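Local coordinates for SH2 domain-containing protein 3C (Homo sapiens, PDB 3T6G) that acts as a signalling adapter in integrin-mediated adhesion and cell migration, its closed Cdc25-homology domain binding BCAR1 but being unable to carry out canonical nucleotide exchange, at residues Leu53-Thr58 and Val262-Phe267. The protein carries 2 engineered substitutions. Sequence-based numbering, arbitrary orientation.
Sequences LARHVT and VKLQGF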
ATOM      1  N   LEU A  53      -1.382  -7.779 -20.658  1.00 56.82           N
ATOM      2  CA  LEU A  53      -1.760  -6.599 -19.914  1.00 57.71           C
ATOM      3  C   LEU A  53      -1.120  -6.707 -18.532  1.00 65.52           C
ATOM      4  O   LEU A  53      -0.561  -5.747 -18.018  1.00 64.04           O
ATOM      5  CB  LEU A  53      -3.277  -6.523 -19.763  1.00 51.97           C
ATOM      6  CG  LEU A  53      -3.985  -5.830 -20.915  1.00 57.03           C
ATOM      7  CD1 LEU A  53      -5.240  -5.188 -20.392  1.00 55.72           C
ATOM      8  CD2 LEU A  53      -3.067  -4.788 -21.601  1.00 53.97           C
ATOM      9  N   ALA A  54      -1.194  -7.906 -17.959  1.00 61.79           N
ATOM     10  CA  ALA A  54      -0.746  -8.152 -16.597  1.00 60.06           C
ATOM     11  C   ALA A  54       0.756  -8.019 -16.506  1.00 63.72           C
ATOM     12  O   ALA A  54       1.269  -7.396 -15.583  1.00 58.07           O
ATOM     13  CB  ALA A  54      -1.178  -9.538 -16.130  1.00 52.16           C
ATOM     14  N   ARG A  55       1.458  -8.613 -17.462  1.00 62.23           N
ATOM     15  CA  ARG A  55       2.903  -8.540 -17.465  1.00 55.44           C
ATOM     16  C   ARG A  55       3.332  -7.086 -17.535  1.00 57.43           C
ATOM     17  O   ARG A  55       4.261  -6.664 -16.846  1.00 53.44           O
ATOM     18  CB  ARG A  55       3.485  -9.319 -18.628  1.00 50.23           C
ATOM     19  CG  ARG A  55       3.731 -10.778 -18.326  1.00 63.93           C
ATOM     20  CD  ARG A  55       4.567 -11.418 -19.440  1.00 84.23           C
ATOM     21  NE  ARG A  55       4.274 -12.839 -19.601  1.00 92.94           N
ATOM     22  CZ  ARG A  55       3.489 -13.344 -20.546  1.00104.83           C
ATOM     23  NH1 ARG A  55       2.921 -12.542 -21.440  1.00114.10           N
ATOM     24  NH2 ARG A  55       3.279 -14.653 -20.606  1.00109.51           N
ATOM     25  N   HIS A  56       2.644  -6.304 -18.353  1.00 55.00           N
ATOM     26  CA  HIS A  56       3.025  -4.911 -18.496  1.00 53.69           C
ATOM     27  C   HIS A  56       2.897  -4.073 -17.217  1.00 67.66           C
ATOM     28  O   HIS A  56       3.821  -3.330 -16.898  1.00 64.36           O
ATOM     29  CB  HIS A  56       2.294  -4.272 -19.661  1.00 42.76           C
ATOM     30  CG  HIS A  56       2.899  -4.620 -20.987  1.00 56.43           C
ATOM     31  ND1 HIS A  56       2.977  -5.918 -21.446  1.00 53.16           N
ATOM     32  CD2 HIS A  56       3.517  -3.853 -21.916  1.00 57.92           C
ATOM     33  CE1 HIS A  56       3.592  -5.931 -22.609  1.00 51.59           C
ATOM     34  NE2 HIS A  56       3.925  -4.690 -22.924  1.00 57.20           N
ATOM     35  N   VAL A  57       1.769  -4.193 -16.492  1.00 66.81           N
ATOM     36  CA  VAL A  57       1.553  -3.377 -15.298  1.00 57.78           C
ATOM     37  C   VAL A  57       2.466  -3.788 -14.186  1.00 52.54           C
ATOM     38  O   VAL A  57       2.837  -2.959 -13.377  1.00 47.87           O
ATOM     39  CB  VAL A  57       0.176  -3.546 -14.644  1.00 58.07           C
ATOM     40  CG1 VAL A  57      -0.517  -2.201 -14.508  1.00 56.61           C
ATOM     41  CG2 VAL A  57      -0.628  -4.578 -15.346  1.00 63.32           C
ATOM     42  N   THR A  58       2.715  -5.091 -14.089  1.00 46.85           N
ATOM     43  CA  THR A  58       3.556  -5.630 -13.059  1.00 54.02           C
ATOM     44  C   THR A  58       4.931  -5.005 -13.194  1.00 67.29           C
ATOM     45  O   THR A  58       5.538  -4.638 -12.189  1.00 56.61           O
ATOM     46  CB  THR A  58       3.693  -7.128 -13.191  1.00 55.37           C
ATOM     47  OG1 THR A  58       2.439  -7.735 -12.892  1.00 57.22           O
ATOM     48  CG2 THR A  58       4.730  -7.641 -12.206  1.00 56.77           C
ATOM     49  N   VAL A 262      12.969 -12.922 -12.657  1.00 66.20           N
ATOM     50  CA  VAL A 262      12.862 -14.224 -13.295  1.00 71.55           C
ATOM     51  C   VAL A 262      11.547 -14.404 -14.056  1.00 75.62           C
ATOM     52  O   VAL A 262      11.491 -15.093 -15.063  1.00 76.77           O
ATOM     53  CB  VAL A 262      12.914 -15.341 -12.283  1.00 63.86           C
ATOM     54  CG1 VAL A 262      12.483 -16.648 -12.957  1.00 71.96           C
ATOM     55  CG2 VAL A 262      14.292 -15.461 -11.746  1.00 57.02           C
ATOM     56  N   LYS A 263      10.490 -13.787 -13.555  1.00 67.54           N
ATOM     57  CA  LYS A 263       9.181 -13.933 -14.151  1.00 64.17           C
ATOM     58  C   LYS A 263       9.104 -13.074 -15.404  1.00 71.13           C
ATOM     59  O   LYS A 263       8.212 -13.239 -16.229  1.00 69.53           O
ATOM     60  CB  LYS A 263       8.112 -13.515 -13.134  1.00 58.07           C
ATOM     61  CG  LYS A 263       6.707 -13.797 -13.577  1.00 63.59           C
ATOM     62  CD  LYS A 263       5.665 -13.216 -12.637  1.00 65.15           C
ATOM     63  CE  LYS A 263       5.555 -14.015 -11.358  1.00 64.11           C
ATOM     64  NZ  LYS A 263       5.603 -15.466 -11.613  1.00 55.75           N
ATOM     65  N   LEU A 264      10.043 -12.144 -15.547  1.00 74.85           N
ATOM     66  CA  LEU A 264       9.996 -11.203 -16.660  1.00 64.36           C
ATOM     67  C   LEU A 264      11.208 -11.356 -17.569  1.00 65.48           C
ATOM     68  O   LEU A 264      11.439 -10.537 -18.460  1.00 64.84           O
ATOM     69  CB  LEU A 264       9.851  -9.757 -16.157  1.00 56.85           C
ATOM     70  CG  LEU A 264       8.446  -9.406 -15.618  1.00 67.04           C
ATOM     71  CD1 LEU A 264       8.315  -7.967 -15.171  1.00 69.10           C
ATOM     72  CD2 LEU A 264       7.387  -9.679 -16.657  1.00 68.40           C
ATOM     73  N   GLN A 265      11.991 -12.407 -17.356  1.00 68.76           N
ATOM     74  CA  GLN A 265      13.135 -12.619 -18.229  1.00 75.48           C
ATOM     75  C   GLN A 265      12.640 -13.083 -19.597  1.00 95.97           C
ATOM     76  O   GLN A 265      11.980 -14.116 -19.727  1.00107.93           O
ATOM     77  CB  GLN A 265      14.178 -13.565 -17.613  1.00 74.33           C
ATOM     78  CG  GLN A 265      13.725 -14.980 -17.287  1.00 78.74           C
ATOM     79  CD  GLN A 265      14.697 -15.707 -16.354  1.00 88.35           C
ATOM     80  OE1 GLN A 265      15.412 -15.077 -15.573  1.00 93.85           O
ATOM     81  NE2 GLN A 265      14.723 -17.035 -16.432  1.00 90.42           N
ATOM     82  N   GLY A 266      12.939 -12.290 -20.616  1.00 97.17           N
ATOM     83  CA  GLY A 266      12.418 -12.549 -21.942  1.00 90.32           C
ATOM     84  C   GLY A 266      11.200 -11.689 -22.218  1.00 83.85           C
ATOM     85  O   GLY A 266      10.587 -11.796 -23.272  1.00 81.89           O
ATOM     86  N   PHE A 267      10.833 -10.835 -21.269  1.00 77.49           N
ATOM     87  CA  PHE A 267       9.683  -9.970 -21.486  1.00 74.57           C
ATOM     88  C   PHE A 267       9.918  -9.024 -22.667  1.00 74.04           C
ATOM     89  O   PHE A 267      10.921  -8.312 -22.724  1.00 75.77           O
ATOM     90  CB  PHE A 267       9.292  -9.198 -20.209  1.00 66.47           C
ATOM     91  CG  PHE A 267       8.080  -8.321 -20.381  1.00 62.37           C
ATOM     92  CD1 PHE A 267       8.054  -7.037 -19.866  1.00 61.18           C
ATOM     93  CD2 PHE A 267       6.984  -8.768 -21.100  1.00 67.13           C
ATOM     94  CE1 PHE A 267       6.951  -6.223 -20.037  1.00 59.26           C
ATOM     95  CE2 PHE A 267       5.884  -7.956 -21.295  1.00 72.16           C
ATOM     96  CZ  PHE A 267       5.868  -6.680 -20.757  1.00 73.15           C
TER
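Phe267 reaches across to helix 50-64, where its ring meets two neighbours in sequence, His56 at its leading edge and the stem of Arg55 obliquely. With CG anti to the backbone N (chi1 -178°), the phenyl group reaches from the loop straight to the helix and meets the imidazole of His56 in a T-shaped, edge-to-face stack. Phe267 supplies the edge, with CZ leading, and His56 the face; the ring centroids are 4.6 Å apart and the planes stand at 85°. The closest carbons are modelled too near each other for their exact spacing to be trusted. The imidazole is gripped at both nitrogens: ND1 hydrogen-bonds to Thr52 O, one turn back in the same helix, and NE2 to the backbone N of Arg270, just beyond Phe267 in the chain. Those two bonds fix the rotation of the ring and hold its face toward the phenyl edge.

All this lies within the helical Cdc25-homology (Ras-GEF) domain, where helix 50-64 packs against the link between helices 253-263 and 271-276. The link starts with a type II beta turn from Leu264 to Phe267, closed by Phe267 N to Leu264 O at 2.9 Å, with Gly266 taking the positive phi (98°).

Arg55 meets the phenyl ring through its aliphatic stem, CB lying 3.8 Å from Phe267 CE2 and CD 4.0 Å from Phe267 CD2. At the start of the turn, Leu264 runs antiparallel alongside that stem, its CD2 branch 4.2 Å from Arg55 CG, a looser contact between aliphatic carbons.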